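Local atomic coordinates of purine nucleoside phosphorylase (Schistosoma mansoni, PDB entry 5KO5), a protein that probably catalyses the phosphorolysis of purine nucleosides to the free base and ribose 1-phosphate, and here holds cytosine in its ligand pocket. Residues M14-I19 with K106-R111; I50-I55 with V81-R86; N183-L188 with Q274-E279. One frame throughout, in Å; residues are numbered along the deposited sequence.

Contact 1: M14-I19 with K106-R111; sequences MAADYI and KLLGVR. With EDO (1,2-ethanediol), chain E.
A16 and I19 of helix 9-23 pack against L107 and L108, in the last turn of helix 95-108. This is helix-helix packing at the edge of the alpha/beta phosphorylase fold. A16 points its methyl at the other helix and meets two neighbours. Its CB lies 4.0 Å from L107 CB, and A16 CB is also 4.0 Å from L108 CD2. The small residue lets the backbones come close, with the CA atoms of A16 and L108 6.1 Å apart. I19 sits one turn further on. Its CG1 lies anti to the carbonyl carbon (chi1 -66°), which leaves CG2 anti to the backbone N. This second branch reaches the leucine end: I19 CG2 is 4.0 Å from L108 CD1. The I19 and L108 side chains cross at about a right angle. I19 also touches V104 of helix 95-108 and L70 and L72 of strand 69-75. The side-chain contacts are apolar. Helix 95-108 ends in a Schellman motif at G109, which takes a positive phi of 114°. The amino group of K106 bonds the carbonyl of C233. It also holds a 1,2-ethanediol, probably a crystallisation additive, through a hydrogen bond of 2.8 Å from K106 NZ to O1.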
loop_
_atom_site.group_PDB
_atom_site.type_symbol
_atom_site.label_atom_id
_atom_site.label_comp_id
_atom_site.label_asym_id
_atom_site.label_seq_id
_atom_site.Cartn_x
_atom_site.Cartn_y
_atom_site.Cartn_z
ATOM N N MET A 14 -25.354 -10.377 -16.700
ATOM C CA MET A 14 -25.500 -10.018 -18.106
ATOM C C MET A 14 -24.363 -10.602 -18.936
ATOM O O MET A 14 -24.585 -11.092 -20.052
ATOM C CB MET A 14 -25.573 -8.502 -18.265
ATOM C CG MET A 14 -25.826 -8.066 -19.699
ATOM S SD MET A 14 -26.088 -6.296 -19.882
ATOM C CE MET A 14 -26.565 -6.212 -21.608
ATOM N N ALA A 15 -23.142 -10.576 -18.397
ATOM C CA ALA A 15 -22.015 -11.199 -19.081
ATOM C C ALA A 15 -22.193 -12.709 -19.176
ATOM O O ALA A 15 -21.937 -13.305 -20.230
ATOM C CB ALA A 15 -20.709 -10.851 -18.361
ATOM N N ALA A 16 -22.629 -13.347 -18.088
ATOM C CA ALA A 16 -22.795 -14.797 -18.114
ATOM C C ALA A 16 -23.898 -15.213 -19.081
ATOM O O ALA A 16 -23.767 -16.224 -19.785
ATOM C CB ALA A 16 -23.041 -15.326 -16.699
ATOM N N ASP A 17 -24.985 -14.435 -19.151
ATOM C CA ASP A 17 -26.058 -14.726 -20.100
ATOM C C ASP A 17 -25.539 -14.739 -21.532
ATOM O O ASP A 17 -25.871 -15.637 -22.318
ATOM C CB ASP A 17 -27.170 -13.689 -19.965
ATOM C CG ASP A 17 -28.031 -13.909 -18.745
ATOM O OD1 ASP A 17 -27.933 -14.993 -18.132
ATOM O OD2 ASP A 17 -28.815 -12.998 -18.405
ATOM N N TYR A 18 -24.735 -13.737 -21.896
ATOM C CA TYR A 18 -24.173 -13.696 -23.241
ATOM C C TYR A 18 -23.305 -14.919 -23.498
ATOM O O TYR A 18 -23.417 -15.567 -24.543
ATOM C CB TYR A 18 -23.354 -12.415 -23.424
ATOM C CG TYR A 18 -22.659 -12.319 -24.770
ATOM C CD1 TYR A 18 -23.319 -11.823 -25.889
ATOM C CD2 TYR A 18 -21.336 -12.729 -24.917
ATOM C CE1 TYR A 18 -22.681 -11.735 -27.113
ATOM C CE2 TYR A 18 -20.692 -12.650 -26.135
ATOM C CZ TYR A 18 -21.368 -12.152 -27.230
ATOM O OH TYR A 18 -20.729 -12.069 -28.443
ATOM N N ILE A 19 -22.431 -15.246 -22.548
ATOM C CA ILE A 19 -21.502 -16.360 -22.715
ATOM C C ILE A 19 -22.253 -17.681 -22.844
ATOM O O ILE A 19 -21.913 -18.523 -23.683
ATOM C CB ILE A 19 -20.499 -16.379 -21.546
ATOM C CG1 ILE A 19 -19.596 -15.144 -21.586
ATOM C CG2 ILE A 19 -19.674 -17.667 -21.568
ATOM C CD1 ILE A 19 -19.042 -14.779 -20.227
ATOM N N LYS A 106 -18.187 -17.725 -11.598
ATOM C CA LYS A 106 -19.055 -18.289 -10.570
ATOM C C LYS A 106 -20.465 -18.497 -11.106
ATOM O O LYS A 106 -21.054 -19.568 -10.929
ATOM C CB LYS A 106 -19.072 -17.382 -9.336
ATOM C CG LYS A 106 -20.035 -17.848 -8.223
ATOM C CD LYS A 106 -19.494 -19.071 -7.478
ATOM C CE LYS A 106 -20.516 -19.715 -6.556
ATOM N NZ LYS A 106 -20.969 -18.829 -5.464
ATOM N N LEU A 107 -21.015 -17.481 -11.783
ATOM C CA LEU A 107 -22.364 -17.600 -12.327
ATOM C C LEU A 107 -22.447 -18.639 -13.434
ATOM O O LEU A 107 -23.522 -19.204 -13.664
ATOM C CB LEU A 107 -22.870 -16.250 -12.833
ATOM C CG LEU A 107 -22.998 -15.187 -11.734
ATOM C CD1 LEU A 107 -23.642 -13.937 -12.290
ATOM C CD2 LEU A 107 -23.782 -15.706 -10.546
ATOM N N LEU A 108 -21.343 -18.895 -14.135
ATOM C CA LEU A 108 -21.337 -19.942 -15.151
ATOM C C LEU A 108 -21.302 -21.337 -14.555
ATOM O O LEU A 108 -21.563 -22.307 -15.280
ATOM C CB LEU A 108 -20.148 -19.776 -16.102
ATOM C CG LEU A 108 -20.167 -18.561 -17.032
ATOM C CD1 LEU A 108 -18.832 -18.413 -17.750
ATOM C CD2 LEU A 108 -21.328 -18.643 -18.023
ATOM N N GLY A 109 -20.994 -21.464 -13.269
ATOM C CA GLY A 109 -20.957 -22.745 -12.599
ATOM C C GLY A 109 -19.589 -23.201 -12.129
ATOM O O GLY A 109 -19.472 -24.340 -11.656
ATOM N N VAL A 110 -18.553 -22.364 -12.251
ATOM C CA VAL A 110 -17.211 -22.771 -11.857
ATOM C C VAL A 110 -17.166 -23.037 -10.362
ATOM O O VAL A 110 -17.611 -22.212 -9.553
ATOM C CB VAL A 110 -16.182 -21.711 -12.277
ATOM C CG1 VAL A 110 -14.839 -21.943 -11.578
ATOM C CG2 VAL A 110 -16.018 -21.721 -13.794
ATOM N N ARG A 111 -16.636 -24.206 -9.990
ATOM C CA ARG A 111 -16.423 -24.552 -8.593
ATOM C C ARG A 111 -14.960 -24.604 -8.192
ATOM O O ARG A 111 -14.666 -24.495 -6.997
ATOM C CB ARG A 111 -17.064 -25.911 -8.274
ATOM C CG ARG A 111 -18.583 -25.905 -8.311
ATOM C CD ARG A 111 -19.142 -27.228 -7.802
ATOM N NE ARG A 111 -18.777 -28.350 -8.663
ATOM C CZ ARG A 111 -19.497 -28.749 -9.706
ATOM N NH1 ARG A 111 -20.617 -28.113 -10.022
ATOM N NH2 ARG A 111 -19.097 -29.783 -10.437
HETATM C C1 EDO E . -23.292 -15.975 -6.653
HETATM O O1 EDO E . -22.334 -16.345 -5.649
HETATM C C2 EDO E . -24.383 -17.031 -6.766
HETATM O O2 EDO E . -23.899 -18.174 -7.488
#

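Contact 2: I50-I55 with V81-R86; sequences IPYINI and VAMQGR
Y52 has CG anti to its own carbonyl carbon (chi1 -66°), which aims the ring across to M83 and G85. The M83 chain starts the same way but bends at its last torsion (chi3 73°), and this brings its methyl back to the phenol. The contact joins two strand ends of the central mixed sheet of the phosphorylase fold. Strand 47-51 runs out into the 3-10 turn 52-54, and strand 78-84 runs out into the loop at G85. Strand 69-75 pairs with both of them and lies between, so the two backbones stay well apart and the tyrosine has to span the distance. The Y52 hydroxyl is the donor in the hydrogen bond that crosses, 2.8 Å from Y52 OH to G85 O. The acceptor lies in the plane of the ring, at its edge. The donor, however, sits above the carbonyl plane of G85, and the C=O...O angle is 124°. G85 itself has a positive phi. M83 meets the same hydroxyl from its own strand, and the two side chains cross at about a right angle. M83 CB is 3.4 Å from Y52 OH. F58 also meets the tyrosine ring. The side-chain OE1 of Q84 accepts a bond from N69 ND2. R86 turns away and forms a salt bridge with E226. The methyl closes the apolar part of the contact, with M83 CE 4.0 Å from Y52 CZ.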
loop_
_atom_site.group_PDB
_atom_site.type_symbol
_atom_site.label_atom_id
_atom_site.label_comp_id
_atom_site.label_asym_id
_atom_site.label_seq_id
_atom_site.Cartn_x
_atom_site.Cartn_y
_atom_site.Cartn_z
ATOM N N ILE A 50 -14.312 -16.506 -27.176
ATOM C CA ILE A 50 -15.157 -15.323 -27.049
ATOM C C ILE A 50 -14.292 -14.119 -26.693
ATOM O O ILE A 50 -13.833 -14.013 -25.547
ATOM C CB ILE A 50 -16.242 -15.539 -25.982
ATOM C CG1 ILE A 50 -17.007 -16.840 -26.240
ATOM C CG2 ILE A 50 -17.190 -14.355 -25.947
ATOM C CD1 ILE A 50 -18.077 -17.126 -25.202
ATOM N N PRO A 51 -14.061 -13.184 -27.618
ATOM C CA PRO A 51 -13.257 -11.999 -27.278
ATOM C C PRO A 51 -13.888 -11.220 -26.130
ATOM O O PRO A 51 -15.106 -11.026 -26.089
ATOM C CB PRO A 51 -13.262 -11.186 -28.580
ATOM C CG PRO A 51 -13.515 -12.200 -29.662
ATOM C CD PRO A 51 -14.433 -13.216 -29.047
ATOM N N TYR A 52 -13.044 -10.781 -25.185
ATOM C CA TYR A 52 -13.540 -9.972 -24.071
ATOM C C TYR A 52 -14.357 -8.798 -24.590
ATOM O O TYR A 52 -15.388 -8.435 -24.015
ATOM C CB TYR A 52 -12.378 -9.406 -23.245
ATOM C CG TYR A 52 -11.503 -10.385 -22.491
ATOM C CD1 TYR A 52 -11.925 -11.679 -22.209
ATOM C CD2 TYR A 52 -10.237 -9.994 -22.051
ATOM C CE1 TYR A 52 -11.101 -12.560 -21.510
ATOM C CE2 TYR A 52 -9.417 -10.864 -21.359
ATOM C CZ TYR A 52 -9.850 -12.146 -21.100
ATOM O OH TYR A 52 -9.023 -13.009 -20.419
ATOM N N ILE A 53 -13.903 -8.196 -25.691
ATOM C CA ILE A 53 -14.530 -7.001 -26.233
ATOM C C ILE A 53 -15.972 -7.255 -26.654
ATOM O O ILE A 53 -16.767 -6.312 -26.725
ATOM C CB ILE A 53 -13.640 -6.443 -27.372
ATOM C CG1 ILE A 53 -14.010 -4.994 -27.702
ATOM C CG2 ILE A 53 -13.717 -7.339 -28.601
ATOM C CD1 ILE A 53 -13.039 -4.315 -28.666
ATOM N N ASN A 54 -16.341 -8.512 -26.914
ATOM C CA ASN A 54 -17.706 -8.866 -27.288
ATOM C C ASN A 54 -18.619 -9.130 -26.095
ATOM O O ASN A 54 -19.838 -9.208 -26.286
ATOM C CB ASN A 54 -17.722 -10.110 -28.197
ATOM C CG ASN A 54 -17.080 -9.864 -29.549
ATOM O OD1 ASN A 54 -16.941 -8.723 -29.986
ATOM N ND2 ASN A 54 -16.691 -10.944 -30.223
ATOM N N ILE A 55 -18.084 -9.276 -24.887
ATOM C CA ILE A 55 -18.863 -9.725 -23.736
ATOM C C ILE A 55 -19.381 -8.493 -22.999
ATOM O O ILE A 55 -18.565 -7.654 -22.581
ATOM C CB ILE A 55 -18.039 -10.607 -22.796
ATOM C CG1 ILE A 55 -17.436 -11.796 -23.557
ATOM C CG2 ILE A 55 -18.915 -11.090 -21.626
ATOM C CD1 ILE A 55 -16.430 -12.559 -22.712
ATOM N N VAL A 81 -13.543 -23.195 -18.465
ATOM C CA VAL A 81 -13.503 -21.850 -19.027
ATOM C C VAL A 81 -12.150 -21.249 -18.678
ATOM O O VAL A 81 -11.720 -21.314 -17.523
ATOM C CB VAL A 81 -14.660 -20.964 -18.513
ATOM C CG1 VAL A 81 -14.738 -20.967 -16.984
ATOM C CG2 VAL A 81 -14.522 -19.545 -19.039
ATOM N N ALA A 82 -11.468 -20.688 -19.673
ATOM C CA ALA A 82 -10.125 -20.151 -19.491
ATOM C C ALA A 82 -10.098 -18.667 -19.821
ATOM O O ALA A 82 -10.754 -18.222 -20.768
ATOM C CB ALA A 82 -9.137 -20.855 -20.426
ATOM N N MET A 83 -9.305 -17.906 -19.067
ATOM C CA MET A 83 -8.991 -16.531 -19.447
ATOM C C MET A 83 -7.712 -16.542 -20.270
ATOM O O MET A 83 -6.643 -16.889 -19.763
ATOM C CB MET A 83 -8.833 -15.637 -18.221
ATOM C CG MET A 83 -10.113 -15.485 -17.440
ATOM S SD MET A 83 -10.040 -14.226 -16.146
ATOM C CE MET A 83 -10.056 -12.719 -17.129
ATOM N N GLN A 84 -7.821 -16.174 -21.546
ATOM C CA GLN A 84 -6.667 -16.055 -22.426
ATOM C C GLN A 84 -6.321 -14.572 -22.498
ATOM O O GLN A 84 -6.946 -13.811 -23.240
ATOM C CB GLN A 84 -6.994 -16.619 -23.803
ATOM C CG GLN A 84 -5.791 -16.740 -24.700
ATOM C CD GLN A 84 -6.153 -17.338 -26.028
ATOM O OE1 GLN A 84 -7.080 -16.879 -26.698
ATOM N NE2 GLN A 84 -5.435 -18.382 -26.416
ATOM N N GLY A 85 -5.325 -14.162 -21.723
ATOM C CA GLY A 85 -5.079 -12.746 -21.548
ATOM C C GLY A 85 -5.489 -12.312 -20.158
ATOM O O GLY A 85 -6.586 -11.793 -19.934
ATOM N N ARG A 86 -4.593 -12.544 -19.213
ATOM C CA ARG A 86 -4.840 -12.275 -17.809
ATOM C C ARG A 86 -4.858 -10.771 -17.541
ATOM O O ARG A 86 -4.140 -9.996 -18.174
ATOM C CB ARG A 86 -3.692 -12.898 -17.029
ATOM C CG ARG A 86 -3.831 -12.885 -15.564
ATOM C CD ARG A 86 -2.666 -13.642 -15.014
ATOM N NE ARG A 86 -2.905 -14.046 -13.643
ATOM C CZ ARG A 86 -2.200 -14.983 -13.033
ATOM N NH1 ARG A 86 -1.220 -15.597 -13.687
ATOM N NH2 ARG A 86 -2.477 -15.297 -11.782
#

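Contact 3: N183-L188 with Q274-E279; sequences NDFQDL and QMWFKE
A T-shaped aromatic pair, F185 with W276, fastens the turn after helix 170-182 to the long C-terminal helix 259-283. F185 gives its edge and W276 gives its face. The planes stand at 88°, and the F185 ring centre is 4.9 Å from that of the five-membered ring of the indole. The tip of the phenyl makes the closest approach, with F185 CZ 3.5 Å from W276 CG. The next ring atom reaches further over the indole, and F185 CE2 is 3.7 Å from W276 CD2. The phenyl takes the less usual rotamer in which CG lies between the backbone N and the carbonyl carbon (chi1 69°). This directs the ring to the helix. W276 NE1 donates to the carbonyl of A176 in helix 170-182, which helps to fix the indole. The tryptophan ring also meets F131. M275 comes to the phenyl from the same helix, one residue earlier. Its chain is bent twice, and its methyl ends 4.0 Å away, from M275 CE to F185 CE1. The two side chains slide past each other in opposite directions. N183 lies at the exposed margin, with N183 CG 4.3 Å from M275 CE, while its ND2 bonds the carbonyl of I179. Helix 170-182 ends here in a Schellman motif. D184 is the positive-phi C-prime residue, and F185 N bonds back to A180 O. F185, the residue after C-prime, touches A180 of the helix it follows and stands edge-on to W276, so its backbone N belongs to the Schellman motif and its ring to the T-shaped pair.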
loop_
_atom_site.group_PDB
_atom_site.type_symbol
_atom_site.label_atom_id
_atom_site.label_comp_id
_atom_site.label_asym_id
_atom_site.label_seq_id
_atom_site.Cartn_x
_atom_site.Cartn_y
_atom_site.Cartn_z
ATOM N N ASN A 183 4.428 -39.184 -11.883
ATOM C CA ASN A 183 5.201 -38.913 -13.086
ATOM C C ASN A 183 6.662 -38.594 -12.792
ATOM O O ASN A 183 7.373 -38.106 -13.678
ATOM C CB ASN A 183 4.545 -37.783 -13.885
ATOM C CG ASN A 183 3.193 -38.182 -14.447
ATOM O OD1 ASN A 183 3.107 -38.790 -15.514
ATOM N ND2 ASN A 183 2.129 -37.855 -13.723
ATOM N N ASP A 184 7.121 -38.842 -11.561
ATOM C CA ASP A 184 8.538 -38.742 -11.203
ATOM C C ASP A 184 9.107 -37.339 -11.418
ATOM O O ASP A 184 10.279 -37.178 -11.769
ATOM C CB ASP A 184 9.386 -39.812 -11.909
ATOM C CG ASP A 184 10.794 -39.923 -11.337
ATOM O OD1 ASP A 184 10.953 -39.812 -10.102
ATOM O OD2 ASP A 184 11.744 -40.106 -12.127
ATOM N N PHE A 185 8.306 -36.294 -11.212
ATOM C CA PHE A 185 8.866 -34.948 -11.164
ATOM C C PHE A 185 8.610 -34.251 -9.831
ATOM O O PHE A 185 8.708 -33.027 -9.743
ATOM C CB PHE A 185 8.488 -34.080 -12.374
ATOM C CG PHE A 185 7.030 -33.687 -12.449
ATOM C CD1 PHE A 185 6.116 -34.492 -13.100
ATOM C CD2 PHE A 185 6.598 -32.473 -11.937
ATOM C CE1 PHE A 185 4.787 -34.119 -13.198
ATOM C CE2 PHE A 185 5.266 -32.096 -12.032
ATOM C CZ PHE A 185 4.361 -32.925 -12.667
ATOM N N GLN A 186 8.321 -35.026 -8.782
ATOM C CA GLN A 186 8.076 -34.454 -7.466
ATOM C C GLN A 186 9.297 -33.735 -6.913
ATOM O O GLN A 186 9.147 -32.859 -6.055
ATOM C CB GLN A 186 7.583 -35.526 -6.493
ATOM C CG GLN A 186 8.648 -36.506 -6.031
ATOM C CD GLN A 186 9.073 -37.460 -7.123
ATOM O OE1 GLN A 186 8.290 -37.791 -8.012
ATOM N NE2 GLN A 186 10.325 -37.900 -7.071
ATOM N N ASP A 187 10.500 -34.074 -7.389
ATOM C CA ASP A 187 11.696 -33.354 -6.961
ATOM C C ASP A 187 11.665 -31.885 -7.365
ATOM O O ASP A 187 12.400 -31.077 -6.787
ATOM C CB ASP A 187 12.949 -34.037 -7.515
ATOM C CG ASP A 187 13.009 -34.005 -9.036
ATOM O OD1 ASP A 187 12.192 -34.695 -9.684
ATOM O OD2 ASP A 187 13.881 -33.297 -9.585
ATOM N N LEU A 188 10.831 -31.518 -8.336
ATOM C CA LEU A 188 10.681 -30.125 -8.736
ATOM C C LEU A 188 9.643 -29.376 -7.916
ATOM O O LEU A 188 9.554 -28.149 -8.033
ATOM C CB LEU A 188 10.256 -30.049 -10.207
ATOM C CG LEU A 188 11.177 -30.701 -11.231
ATOM C CD1 LEU A 188 10.590 -30.531 -12.621
ATOM C CD2 LEU A 188 12.574 -30.103 -11.156
ATOM N N GLN A 274 1.632 -28.147 -18.729
ATOM C CA GLN A 274 0.388 -28.461 -19.423
ATOM C C GLN A 274 -0.052 -29.889 -19.130
ATOM O O GLN A 274 -1.229 -30.147 -18.845
ATOM C CB GLN A 274 0.542 -28.272 -20.931
ATOM C CG GLN A 274 -0.759 -28.611 -21.654
ATOM C CD GLN A 274 -0.571 -29.057 -23.090
ATOM O OE1 GLN A 274 0.542 -29.340 -23.532
ATOM N NE2 GLN A 274 -1.672 -29.117 -23.833
ATOM N N MET A 275 0.883 -30.836 -19.224
ATOM C CA MET A 275 0.564 -32.229 -18.929
ATOM C C MET A 275 0.075 -32.371 -17.492
ATOM O O MET A 275 -0.913 -33.065 -17.224
ATOM C CB MET A 275 1.809 -33.089 -19.195
ATOM C CG MET A 275 1.593 -34.594 -19.168
ATOM S SD MET A 275 1.434 -35.251 -17.499
ATOM C CE MET A 275 2.855 -34.547 -16.725
ATOM N N TRP A 276 0.742 -31.694 -16.560
ATOM C CA TRP A 276 0.379 -31.787 -15.152
ATOM C C TRP A 276 -1.039 -31.281 -14.927
ATOM O O TRP A 276 -1.863 -31.952 -14.291
ATOM C CB TRP A 276 1.363 -30.929 -14.365
ATOM C CG TRP A 276 1.347 -31.080 -12.884
ATOM C CD1 TRP A 276 0.735 -32.061 -12.149
ATOM C CD2 TRP A 276 2.028 -30.245 -11.950
ATOM N NE1 TRP A 276 0.980 -31.866 -10.807
ATOM C CE2 TRP A 276 1.777 -30.759 -10.660
ATOM C CE3 TRP A 276 2.824 -29.098 -12.080
ATOM C CZ2 TRP A 276 2.288 -30.163 -9.505
ATOM C CZ3 TRP A 276 3.336 -28.510 -10.938
ATOM C CH2 TRP A 276 3.066 -29.044 -9.665
ATOM N N PHE A 277 -1.342 -30.091 -15.451
ATOM C CA PHE A 277 -2.654 -29.501 -15.229
ATOM C C PHE A 277 -3.752 -30.257 -15.967
ATOM O O PHE A 277 -4.874 -30.357 -15.463
ATOM C CB PHE A 277 -2.632 -28.006 -15.562
ATOM C CG PHE A 277 -2.307 -27.147 -14.376
ATOM C CD1 PHE A 277 -1.163 -27.381 -13.629
ATOM C CD2 PHE A 277 -3.161 -26.138 -13.988
ATOM C CE1 PHE A 277 -0.879 -26.601 -12.505
ATOM C CE2 PHE A 277 -2.873 -25.346 -12.882
ATOM C CZ PHE A 277 -1.731 -25.598 -12.141
ATOM N N LYS A 278 -3.456 -30.810 -17.146
ATOM C CA LYS A 278 -4.443 -31.665 -17.802
ATOM C C LYS A 278 -4.803 -32.851 -16.913
ATOM O O LYS A 278 -5.983 -33.174 -16.747
ATOM C CB LYS A 278 -3.923 -32.121 -19.169
ATOM C CG LYS A 278 -4.881 -32.985 -19.973
ATOM C CD LYS A 278 -4.266 -33.324 -21.335
ATOM C CE LYS A 278 -5.142 -34.260 -22.142
ATOM N NZ LYS A 278 -4.506 -34.594 -23.451
ATOM N N GLU A 279 -3.801 -33.484 -16.301
ATOM C CA GLU A 279 -4.075 -34.621 -15.428
ATOM C C GLU A 279 -4.798 -34.188 -14.156
ATOM O O GLU A 279 -5.692 -34.894 -13.677
ATOM C CB GLU A 279 -2.785 -35.380 -15.108
ATOM C CG GLU A 279 -2.987 -36.615 -14.224
ATOM C CD GLU A 279 -3.709 -37.755 -14.922
ATOM O OE1 GLU A 279 -3.964 -37.662 -16.141
ATOM O OE2 GLU A 279 -4.026 -38.751 -14.236
#

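How the contacts relate
From the N terminus, helix 9-23 comes first, and contact 1 joins it to the end of helix 95-108, closing a loop of 86 residues. Contact 2 opens and closes within that loop. It links the ends of strands 47-51 and 78-84, and strand 78-84 is followed by helix 95-108. Contacts 1 and 2 touch: Y18 packs on I50 and N54, A15 on I55, and V110 on V81. Together they tie the N-terminal helix to one edge of the sheet. Contact 3 follows in series. It joins the turn after helix 170-182 to helix 259-283, and its centre lies about 30 Å from that of contact 1 and about 27 Å from that of contact 2.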